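Local coordinates for enoyl-acyl carrier protein reductase (Uncultured bacterium, PDB 6KIA), which probably catalyses the NADH-dependent reduction of enoyl-acyl carrier protein in fatty-acid synthesis and is linked to resistance against triclosan, at residues 234-239 against 279-284; 272-277 against 418-423. One frame throughout, in Å; residues are numbered along the deposited sequence.

Interaction 1. Residues 234-239 against 279-284; sequences VRYSAY and QGIKAT. With NAI (1,4-dihydronicotinamide adenine dinucleotide), chain D.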
loop_
_atom_site.group_PDB
_atom_site.type_symbol
_atom_site.label_atom_id
_atom_site.label_comp_id
_atom_site.label_asym_id
_atom_site.label_seq_id
_atom_site.Cartn_x
_atom_site.Cartn_y
_atom_site.Cartn_z
ATOM N N VAL A 234 -11.221 -10.132 17.557
ATOM C CA VAL A 234 -11.273 -9.189 16.444
ATOM C C VAL A 234 -9.893 -8.608 16.167
ATOM O O VAL A 234 -9.168 -8.215 17.090
ATOM C CB VAL A 234 -12.272 -8.052 16.730
ATOM C CG1 VAL A 234 -12.252 -6.991 15.606
ATOM C CG2 VAL A 234 -13.660 -8.625 16.910
ATOM N N ARG A 235 -9.535 -8.558 14.885
ATOM C CA ARG A 235 -8.254 -8.032 14.456
ATOM C C ARG A 235 -8.447 -7.018 13.320
ATOM O O ARG A 235 -9.355 -7.157 12.488
ATOM C CB ARG A 235 -7.358 -9.169 13.974
ATOM C CG ARG A 235 -7.100 -10.266 14.988
ATOM C CD ARG A 235 -6.311 -9.753 16.178
ATOM N NE ARG A 235 -5.960 -10.853 17.074
ATOM C CZ ARG A 235 -6.663 -11.174 18.154
ATOM N NH1 ARG A 235 -7.724 -10.459 18.475
ATOM N NH2 ARG A 235 -6.293 -12.196 18.913
ATOM N N TYR A 236 -7.589 -6.005 13.297
ATOM C CA TYR A 236 -7.507 -5.049 12.181
ATOM C C TYR A 236 -6.090 -5.062 11.646
ATOM O O TYR A 236 -5.143 -5.080 12.432
ATOM C CB TYR A 236 -7.860 -3.629 12.614
ATOM C CG TYR A 236 -9.241 -3.532 13.216
ATOM C CD1 TYR A 236 -9.445 -3.839 14.558
ATOM C CD2 TYR A 236 -10.343 -3.176 12.443
ATOM C CE1 TYR A 236 -10.711 -3.782 15.116
ATOM C CE2 TYR A 236 -11.612 -3.111 13.008
ATOM C CZ TYR A 236 -11.777 -3.418 14.334
ATOM O OH TYR A 236 -13.030 -3.350 14.902
ATOM N N SER A 237 -5.945 -5.095 10.326
ATOM C CA SER A 237 -4.615 -4.980 9.727
ATOM C C SER A 237 -4.665 -3.844 8.715
ATOM O O SER A 237 -5.743 -3.508 8.203
ATOM C CB SER A 237 -4.197 -6.288 9.054
ATOM O OG SER A 237 -5.021 -6.549 7.920
ATOM N N ALA A 238 -3.511 -3.240 8.440
ATOM C CA ALA A 238 -3.394 -2.256 7.377
ATOM C C ALA A 238 -2.042 -2.458 6.721
ATOM O O ALA A 238 -1.100 -2.933 7.355
ATOM C CB ALA A 238 -3.526 -0.815 7.902
ATOM N N TYR A 239 -1.950 -2.086 5.455
ATOM C CA TYR A 239 -0.683 -2.129 4.731
ATOM C C TYR A 239 -0.024 -0.764 4.847
ATOM O O TYR A 239 -0.570 0.229 4.377
ATOM C CB TYR A 239 -0.890 -2.500 3.262
ATOM C CG TYR A 239 -1.274 -3.945 3.033
ATOM C CD1 TYR A 239 -0.296 -4.927 2.856
ATOM C CD2 TYR A 239 -2.620 -4.328 2.987
ATOM C CE1 TYR A 239 -0.645 -6.247 2.650
ATOM C CE2 TYR A 239 -2.968 -5.655 2.789
ATOM C CZ TYR A 239 -1.987 -6.589 2.613
ATOM O OH TYR A 239 -2.324 -7.910 2.415
ATOM N N GLN A 279 -6.071 1.319 23.561
ATOM C CA GLN A 279 -7.437 1.103 24.028
ATOM C C GLN A 279 -7.835 -0.371 24.007
ATOM O O GLN A 279 -9.008 -0.697 24.199
ATOM C CB GLN A 279 -8.412 1.941 23.200
ATOM C CG GLN A 279 -8.173 3.429 23.348
ATOM C CD GLN A 279 -9.015 4.258 22.409
ATOM O OE1 GLN A 279 -9.160 3.928 21.231
ATOM N NE2 GLN A 279 -9.574 5.349 22.922
ATOM N N GLY A 280 -6.862 -1.253 23.791
ATOM C CA GLY A 280 -7.109 -2.686 23.827
ATOM C C GLY A 280 -7.592 -3.267 22.514
ATOM O O GLY A 280 -7.942 -4.446 22.433
ATOM N N ILE A 281 -7.617 -2.432 21.478
ATOM C CA ILE A 281 -8.000 -2.862 20.135
ATOM C C ILE A 281 -6.776 -3.440 19.400
ATOM O O ILE A 281 -5.698 -2.833 19.368
ATOM C CB ILE A 281 -8.607 -1.690 19.334
ATOM C CG1 ILE A 281 -9.770 -1.039 20.103
ATOM C CG2 ILE A 281 -9.041 -2.142 17.926
ATOM C CD1 ILE A 281 -10.104 0.350 19.594
ATOM N N LYS A 282 -6.935 -4.633 18.844
ATOM C CA LYS A 282 -5.839 -5.311 18.143
ATOM C C LYS A 282 -5.730 -4.847 16.685
ATOM O O LYS A 282 -6.159 -5.544 15.751
ATOM C CB LYS A 282 -6.031 -6.824 18.198
ATOM C CG LYS A 282 -5.940 -7.431 19.607
ATOM C CD LYS A 282 -4.716 -6.956 20.361
ATOM C CE LYS A 282 -4.729 -7.459 21.802
ATOM N NZ LYS A 282 -3.682 -6.790 22.635
ATOM N N ALA A 283 -5.171 -3.659 16.503
ATOM C CA ALA A 283 -4.968 -3.064 15.182
ATOM C C ALA A 283 -3.469 -2.967 14.902
ATOM O O ALA A 283 -2.719 -2.449 15.732
ATOM C CB ALA A 283 -5.634 -1.685 15.116
ATOM N N THR A 284 -3.030 -3.479 13.750
ATOM C CA THR A 284 -1.622 -3.512 13.417
ATOM C C THR A 284 -1.402 -3.007 11.986
ATOM O O THR A 284 -2.036 -3.486 11.035
ATOM C CB THR A 284 -1.040 -4.937 13.572
ATOM O OG1 THR A 284 -1.205 -5.388 14.937
ATOM C CG2 THR A 284 0.454 -4.976 13.197
HETATM P PA NAI D . -3.685 -1.369 -5.323
HETATM O O1A NAI D . -3.971 -2.783 -5.729
HETATM O O2A NAI D . -3.920 -0.294 -6.365
HETATM O O5B NAI D . -4.515 -1.088 -3.996
HETATM C C5B NAI D . -4.981 0.218 -3.724
HETATM C C4B NAI D . -6.109 -0.010 -2.673
HETATM O O4B NAI D . -6.554 1.412 -2.240
HETATM C C3B NAI D . -7.138 -0.607 -3.160
HETATM O O3B NAI D . -7.728 -1.582 -2.206
HETATM C C2B NAI D . -8.217 0.604 -3.481
HETATM O O2B NAI D . -9.571 0.032 -3.605
HETATM C C1B NAI D . -8.066 1.410 -2.488
HETATM N N9A NAI D . -8.325 2.811 -2.879
HETATM C C8A NAI D . -7.722 3.691 -3.697
HETATM N N7A NAI D . -8.415 4.827 -3.665
HETATM C C5A NAI D . -9.453 4.655 -2.813
HETATM C C6A NAI D . -10.442 5.565 -2.470
HETATM N N6A NAI D . -10.714 6.923 -2.854
HETATM N N1A NAI D . -11.388 5.175 -1.600
HETATM C C2A NAI D . -11.370 3.907 -1.083
HETATM N N3A NAI D . -10.379 3.001 -1.425
HETATM C C4A NAI D . -9.417 3.404 -2.313
HETATM O O3 NAI D . -2.106 -1.188 -4.865
HETATM P PN NAI D . -1.361 -1.690 -3.525
HETATM O O1N NAI D . -1.503 -3.173 -3.371
HETATM O O2N NAI D . 0.073 -1.228 -3.730
HETATM O O5D NAI D . -2.034 -0.927 -2.297
HETATM C C5D NAI D . -2.587 -1.633 -1.198
HETATM C C4D NAI D . -1.927 -1.089 0.089
HETATM O O4D NAI D . -0.663 -1.468 0.106
HETATM C C3D NAI D . -1.896 0.438 0.077
HETATM O O3D NAI D . -2.330 0.978 1.280
HETATM C C2D NAI D . -0.385 0.711 -0.091
HETATM O O2D NAI D . -0.089 2.081 0.357
HETATM C C1D NAI D . 0.185 -0.233 0.611
HETATM N N1N NAI D . 1.590 -0.454 0.269
HETATM C C2N NAI D . 2.026 -0.498 -1.039
HETATM C C3N NAI D . 3.391 -0.651 -1.313
HETATM C C7N NAI D . 3.902 -0.740 -2.751
HETATM O O7N NAI D . 5.089 -0.557 -3.005
HETATM N N7N NAI D . 2.982 -1.047 -3.787
HETATM C C4N NAI D . 4.327 -0.783 -0.297
HETATM C C5N NAI D . 3.867 -0.790 1.025
HETATM C C6N NAI D . 2.505 -0.620 1.296
HETATM O O HOH W 1 -9.583 -5.887 18.547
#

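Interaction 2. Residues 272-277 against 418-423; sequences IAEDAW and AGPVLW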
loop_
_atom_site.group_PDB
_atom_site.type_symbol
_atom_site.label_atom_id
_atom_site.label_comp_id
_atom_site.label_asym_id
_atom_site.label_seq_id
_atom_site.Cartn_x
_atom_site.Cartn_y
_atom_site.Cartn_z
ATOM N N ILE A 272 -2.843 6.136 14.321
ATOM C CA ILE A 272 -4.189 5.607 14.549
ATOM C C ILE A 272 -4.116 4.194 15.147
ATOM O O ILE A 272 -4.813 3.878 16.136
ATOM C CB ILE A 272 -5.015 5.607 13.238
ATOM C CG1 ILE A 272 -5.354 7.041 12.828
ATOM C CG2 ILE A 272 -6.309 4.790 13.401
ATOM C CD1 ILE A 272 -5.783 7.183 11.375
ATOM N N ALA A 273 -3.242 3.357 14.589
ATOM C CA ALA A 273 -3.052 2.003 15.139
ATOM C C ALA A 273 -2.559 2.035 16.584
ATOM O O ALA A 273 -3.024 1.263 17.426
ATOM C CB ALA A 273 -2.076 1.193 14.282
ATOM N N GLU A 274 -1.583 2.893 16.860
ATOM C CA GLU A 274 -1.030 2.984 18.219
ATOM C C GLU A 274 -2.090 3.452 19.227
ATOM O O GLU A 274 -2.215 2.865 20.326
ATOM C CB GLU A 274 0.183 3.912 18.230
ATOM C CG GLU A 274 1.339 3.357 17.420
ATOM C CD GLU A 274 2.464 4.364 17.195
ATOM O OE1 GLU A 274 2.184 5.577 17.134
ATOM O OE2 GLU A 274 3.629 3.928 17.083
ATOM N N ASP A 275 -2.890 4.444 18.839
ATOM C CA ASP A 275 -3.947 4.965 19.712
ATOM C C ASP A 275 -4.968 3.867 19.988
ATOM O O ASP A 275 -5.398 3.680 21.132
ATOM C CB ASP A 275 -4.693 6.154 19.094
ATOM C CG ASP A 275 -3.839 7.403 18.941
ATOM O OD1 ASP A 275 -2.847 7.563 19.682
ATOM O OD2 ASP A 275 -4.228 8.269 18.120
ATOM N N ALA A 276 -5.362 3.149 18.935
ATOM C CA ALA A 276 -6.315 2.045 19.093
ATOM C C ALA A 276 -5.761 0.933 19.991
ATOM O O ALA A 276 -6.495 0.375 20.822
ATOM C CB ALA A 276 -6.728 1.481 17.706
ATOM N N TRP A 277 -4.481 0.612 19.823
ATOM C CA TRP A 277 -3.830 -0.442 20.593
ATOM C C TRP A 277 -3.840 -0.116 22.084
ATOM O O TRP A 277 -4.060 -1.003 22.921
ATOM C CB TRP A 277 -2.395 -0.663 20.120
ATOM C CG TRP A 277 -1.702 -1.865 20.698
ATOM C CD1 TRP A 277 -1.028 -1.933 21.892
ATOM C CD2 TRP A 277 -1.572 -3.157 20.094
ATOM N NE1 TRP A 277 -0.494 -3.189 22.065
ATOM C CE2 TRP A 277 -0.804 -3.960 20.973
ATOM C CE3 TRP A 277 -2.009 -3.711 18.884
ATOM C CZ2 TRP A 277 -0.481 -5.295 20.692
ATOM C CZ3 TRP A 277 -1.693 -5.044 18.604
ATOM C CH2 TRP A 277 -0.929 -5.818 19.502
ATOM N N ALA A 418 2.399 -8.793 17.788
ATOM C CA ALA A 418 3.374 -8.275 18.738
ATOM C C ALA A 418 3.122 -6.815 19.095
ATOM O O ALA A 418 3.468 -6.378 20.190
ATOM C CB ALA A 418 4.772 -8.431 18.193
ATOM N N GLY A 419 2.515 -6.056 18.186
ATOM C CA GLY A 419 2.336 -4.639 18.428
ATOM C C GLY A 419 1.526 -3.936 17.360
ATOM O O GLY A 419 1.125 -4.550 16.380
ATOM N N PRO A 420 1.298 -2.636 17.543
ATOM C CA PRO A 420 0.459 -1.873 16.615
ATOM C C PRO A 420 1.131 -1.558 15.268
ATOM O O PRO A 420 0.417 -1.221 14.323
ATOM C CB PRO A 420 0.177 -0.581 17.394
ATOM C CG PRO A 420 1.325 -0.441 18.330
ATOM C CD PRO A 420 1.717 -1.835 18.712
ATOM N N VAL A 421 2.460 -1.584 15.216
ATOM C CA VAL A 421 3.206 -1.256 13.998
ATOM C C VAL A 421 4.394 -2.194 13.861
ATOM O O VAL A 421 5.246 -2.273 14.760
ATOM C CB VAL A 421 3.714 0.214 13.996
ATOM C CG1 VAL A 421 4.351 0.530 12.650
ATOM C CG2 VAL A 421 2.596 1.216 14.317
ATOM N N LEU A 422 4.441 -2.935 12.755
ATOM C CA LEU A 422 5.467 -3.936 12.537
ATOM C C LEU A 422 6.004 -3.852 11.118
ATOM O O LEU A 422 5.228 -3.776 10.162
ATOM C CB LEU A 422 4.925 -5.344 12.788
ATOM C CG LEU A 422 4.427 -5.633 14.207
ATOM C CD1 LEU A 422 3.734 -6.995 14.259
ATOM C CD2 LEU A 422 5.632 -5.579 15.148
ATOM N N TRP A 423 7.319 -3.877 10.987
ATOM C CA TRP A 423 7.938 -3.925 9.663
ATOM C C TRP A 423 8.139 -5.370 9.205
ATOM O O TRP A 423 8.700 -6.204 9.945
ATOM C CB TRP A 423 9.288 -3.196 9.662
ATOM C CG TRP A 423 9.299 -1.729 9.348
ATOM C CD1 TRP A 423 9.762 -1.140 8.199
ATOM C CD2 TRP A 423 8.883 -0.653 10.206
ATOM N NE1 TRP A 423 9.679 0.220 8.299
ATOM C CE2 TRP A 423 9.117 0.555 9.505
ATOM C CE3 TRP A 423 8.324 -0.591 11.483
ATOM C CZ2 TRP A 423 8.820 1.808 10.048
ATOM C CZ3 TRP A 423 8.039 0.672 12.029
ATOM C CH2 TRP A 423 8.281 1.843 11.313
#

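Interaction 1. Residues 234-239 against 279-284
Y236 carries its ring anti to its own carbonyl carbon (chi1 -58°), which turns the ring so that it crosses I281 obliquely, with K282 O near its plane at the edge, while the bend of R235 at chi2 (-65°) folds its guanidinium back along K282, itself bent at chi2. The strands run parallel, with Y236 and A283 on one face of the sheet and S237 and T284 on the other. Three backbone hydrogen bonds join them. Y236 N reaches K282 O at 2.9 Å, nearly straight and in the carbonyl plane; T284 N reaches Y236 O at 3.0 Å from above the plane of the Y236 carbonyl; A238 N closes on T284 O, again at 3.0 Å. A water donates to V234 O and accepts from K282 N, spanning the gap beside the inverse gamma turn centred on K282. I281 CG2 comes to Y236 CE1 at 3.7 Å, and the small A283 lets its CB come within 3.9 Å of Y236 CB. The Y236 hydroxyl is held by S220 and R224. R235 NH1 donates to V234 O at 3.0 Å, the oxygen lying in the guanidinium plane, while K282 CG sits over one guanidinium face; R235 NH2 is bound by Q233 and S415 O. The lysine packs through its methylenes, its ammonium led away from the like-charged guanidinium to a cation-pi contact with W277. At the far end Y239 CB approaches NAI O4D at 3.3 Å. Parallel neighbours joined through a hairpin (244-248 and 251-255) and then helix 263-278 form a beta-alpha-beta crossover, consistent with the Rossmann clan.

Interaction 2. Residues 272-277 against 418-423
This is an apolar contact, without a hydrogen bond across it, in which the last turns of helix 263-278 rest on the loop A418-P420 and the start of strand 421-423. Its main feature is a CH-pi arrangement. W277 has CG anti to its backbone N (chi1 -171°), so that the indole extends from the helix and lays one face on the loop. G419 CA stands 3.8 Å from the centroid of the six-membered ring and P420 CD 3.9 Å from that of the five-membered ring, both over the face. The extended backbone of G419 presents CA and C to the indole; a CB, though directed away from the helix, would collide with P420 CD. That proline CD, next to the ring nitrogen, is a somewhat polarised CH donor suited to an aromatic face. Helix 263-278 is the crossover helix of the Rossmann-like sheet, and here it packs against the entry to strand 421-423, the parallel neighbour of 283-287. P420 fits between helix side chains: its CB lies 3.7 Å from W277 CB and its CG 3.9 Å from E274 CG, the glutamate chain crossing the pyrrolidine at about a right angle. A273, small enough for the backbone to come near, places CB 3.5 Å from P420 O. Beyond the proline, E274 CG and OE2 both lie 4.0 Å from V421 CG2, the extended chain running past the valine. T284 OG1 hydrogen-bonds to G419 O, tying the loop to strand 283-287.

Overall arrangement
The two contacts share helix 263-278 and the strand 283-287 that follows it: the helix of interaction 2 ends in a Schellman motif at G280, with I281 N bonded to A276 O, and the chain then enters the strand of interaction 1. Strand 283-287 lies between 234-240 and 421-423, so both contacts serve one sheet. Interaction 1 is interior, made by regular backbone hydrogen bonds between adjacent strands, and strand 234-240 continues to Y239 beside the cofactor. Interaction 2 is only partly buried and relies on an aromatic face, a proline and methylenes. They meet where the W277 ring packs on A283 O and on T284, whose backbone pairs with 234-239.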